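Local structure of leucine aminopeptidase (Legionella pneumophila, 5GNE) at residues A[292-297]-A[327-332]. The protein is a zinc-dependent aminopeptidase of the M28 family that probably removes amino-terminal residues, such as leucine, from peptides. Residues are numbered along the deposited sequence; the frame is centred on the assembly and turned at random.
Sequences EFTAEL and KTTYPS
A single buried hydrogen bond between two threonine side chains, Thr-294 and Thr-329, joins a helix to the central mixed sheet of the M28 peptidase fold. Thr-294 lies on helix 288-302 and Thr-329 on strand 328-332. The hydroxyl of Thr-329 donates to that of Thr-294, with Thr-329 OG1 3.0 Å from Thr-294 OG1. The Thr-294 hydroxyl accepts this bond and gives its own proton to the carbonyl oxygen of Leu-290, one turn back in the helix. The two bonds form a relay from strand to helix backbone. Both threonines are buried. The CB of Thr-329 points toward the helix, and OG1, anti to the backbone N (chi1 -177°), reaches the Thr-294 hydroxyl. Thr-329 CG2 lies 3.5 Å from Thr-294 OG1. The two CA atoms remain 7.5 Å apart, and the two segments bury little surface between them. The contact is structural and not part of the metal site: the side chains of Thr-329 and the zinc ligand Asp-266 are about 12 Å apart. Leu-364 of helix 355-373 packs on both Thr-294 and Pro-331. Leu-281 of strand 279-282 also touches Thr-294. Strand 328-332 runs between strands 259-264 and 279-282, parallel to the first and antiparallel to the second.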
loop_
_atom_site.group_PDB
_atom_site.type_symbol
_atom_site.label_atom_id
_atom_site.label_comp_id
_atom_site.label_asym_id
_atom_site.label_seq_id
_atom_site.Cartn_x
_atom_site.Cartn_y
_atom_site.Cartn_z
ATOM N N GLU A 292 17.405 -3.747 2.346
ATOM C CA GLU A 292 18.767 -3.483 1.895
ATOM C C GLU A 292 18.820 -3.625 0.377
ATOM O O GLU A 292 19.489 -2.844 -0.296
ATOM C CB GLU A 292 19.802 -4.413 2.561
ATOM C CG GLU A 292 19.620 -4.655 4.053
ATOM C CD GLU A 292 20.502 -5.788 4.622
ATOM O OE1 GLU A 292 21.135 -6.528 3.835
ATOM O OE2 GLU A 292 20.558 -5.935 5.868
ATOM N N PHE A 293 18.088 -4.603 -0.150
ATOM C CA PHE A 293 17.972 -4.818 -1.592
ATOM C C PHE A 293 17.443 -3.566 -2.295
ATOM O O PHE A 293 18.017 -3.111 -3.286
ATOM C CB PHE A 293 17.061 -6.017 -1.848
ATOM C CG PHE A 293 16.739 -6.272 -3.314
ATOM C CD1 PHE A 293 17.729 -6.643 -4.210
ATOM C CD2 PHE A 293 15.437 -6.193 -3.766
ATOM C CE1 PHE A 293 17.424 -6.916 -5.531
ATOM C CE2 PHE A 293 15.123 -6.462 -5.098
ATOM C CZ PHE A 293 16.114 -6.817 -5.979
ATOM N N THR A 294 16.355 -3.002 -1.772
ATOM C CA THR A 294 15.770 -1.787 -2.348
ATOM C C THR A 294 16.784 -0.632 -2.334
ATOM O O THR A 294 16.931 0.095 -3.319
ATOM C CB THR A 294 14.474 -1.390 -1.599
ATOM O OG1 THR A 294 13.580 -2.510 -1.550
ATOM C CG2 THR A 294 13.775 -0.222 -2.295
ATOM N N ALA A 295 17.490 -0.484 -1.218
ATOM C CA ALA A 295 18.568 0.501 -1.098
ATOM C C ALA A 295 19.606 0.343 -2.219
ATOM O O ALA A 295 20.008 1.324 -2.831
ATOM C CB ALA A 295 19.230 0.421 0.275
ATOM N N GLU A 296 20.039 -0.879 -2.509
ATOM C CA GLU A 296 21.055 -1.020 -3.545
ATOM C C GLU A 296 20.494 -0.815 -4.949
ATOM O O GLU A 296 21.229 -0.423 -5.848
ATOM C CB GLU A 296 21.676 -2.412 -3.528
ATOM C CG GLU A 296 21.838 -3.043 -2.181
ATOM C CD GLU A 296 22.328 -4.471 -2.281
ATOM O OE1 GLU A 296 21.606 -5.331 -2.840
ATOM O OE2 GLU A 296 23.438 -4.737 -1.796
ATOM N N LEU A 297 19.189 -1.014 -5.123
ATOM C CA LEU A 297 18.574 -0.729 -6.410
ATOM C C LEU A 297 18.576 0.781 -6.610
ATOM O O LEU A 297 18.908 1.284 -7.694
ATOM C CB LEU A 297 17.155 -1.309 -6.496
ATOM C CG LEU A 297 16.913 -2.841 -6.430
ATOM C CD1 LEU A 297 15.421 -3.102 -6.328
ATOM C CD2 LEU A 297 17.488 -3.626 -7.599
ATOM N N LYS A 327 7.449 -11.009 3.295
ATOM C CA LYS A 327 8.533 -10.026 3.228
ATOM C C LYS A 327 8.118 -8.766 2.492
ATOM O O LYS A 327 7.548 -8.797 1.419
ATOM C CB LYS A 327 9.769 -10.631 2.582
ATOM C CG LYS A 327 10.425 -11.694 3.464
ATOM C CD LYS A 327 11.588 -12.347 2.752
ATOM C CE LYS A 327 12.339 -13.301 3.642
ATOM N NZ LYS A 327 13.641 -13.628 3.014
ATOM N N THR A 328 8.492 -7.646 3.062
ATOM C CA THR A 328 7.900 -6.375 2.755
ATOM C C THR A 328 8.942 -5.284 2.647
ATOM O O THR A 328 9.879 -5.250 3.420
ATOM C CB THR A 328 6.870 -6.065 3.855
ATOM O OG1 THR A 328 5.569 -6.504 3.430
ATOM C CG2 THR A 328 6.820 -4.633 4.216
ATOM N N THR A 329 8.795 -4.407 1.665
ATOM C CA THR A 329 9.604 -3.190 1.616
ATOM C C THR A 329 8.734 -1.981 1.254
ATOM O O THR A 329 7.750 -2.112 0.520
ATOM C CB THR A 329 10.766 -3.319 0.613
ATOM O OG1 THR A 329 11.552 -2.124 0.657
ATOM C CG2 THR A 329 10.258 -3.489 -0.801
ATOM N N TYR A 330 9.086 -0.811 1.772
ATOM C CA TYR A 330 8.252 0.385 1.623
ATOM C C TYR A 330 9.081 1.653 1.353
ATOM O O TYR A 330 9.542 2.308 2.282
ATOM C CB TYR A 330 7.362 0.541 2.880
ATOM C CG TYR A 330 6.429 1.750 2.957
ATOM C CD1 TYR A 330 6.141 2.553 1.849
ATOM C CD2 TYR A 330 5.828 2.079 4.158
ATOM C CE1 TYR A 330 5.302 3.660 1.962
ATOM C CE2 TYR A 330 4.987 3.171 4.279
ATOM C CZ TYR A 330 4.735 3.955 3.186
ATOM O OH TYR A 330 3.881 5.022 3.336
ATOM N N PRO A 331 9.304 1.988 0.069
ATOM C CA PRO A 331 9.957 3.275 -0.244
ATOM C C PRO A 331 8.974 4.450 -0.107
ATOM O O PRO A 331 7.824 4.352 -0.556
ATOM C CB PRO A 331 10.412 3.090 -1.696
ATOM C CG PRO A 331 9.392 2.142 -2.282
ATOM C CD PRO A 331 9.011 1.200 -1.147
ATOM N N SER A 332 9.419 5.555 0.487
ATOM C CA SER A 332 8.540 6.701 0.703
ATOM C C SER A 332 9.112 8.067 0.243
ATOM O O SER A 332 10.308 8.332 0.340
ATOM C CB SER A 332 8.183 6.754 2.180
ATOM O OG SER A 332 7.245 7.770 2.429
#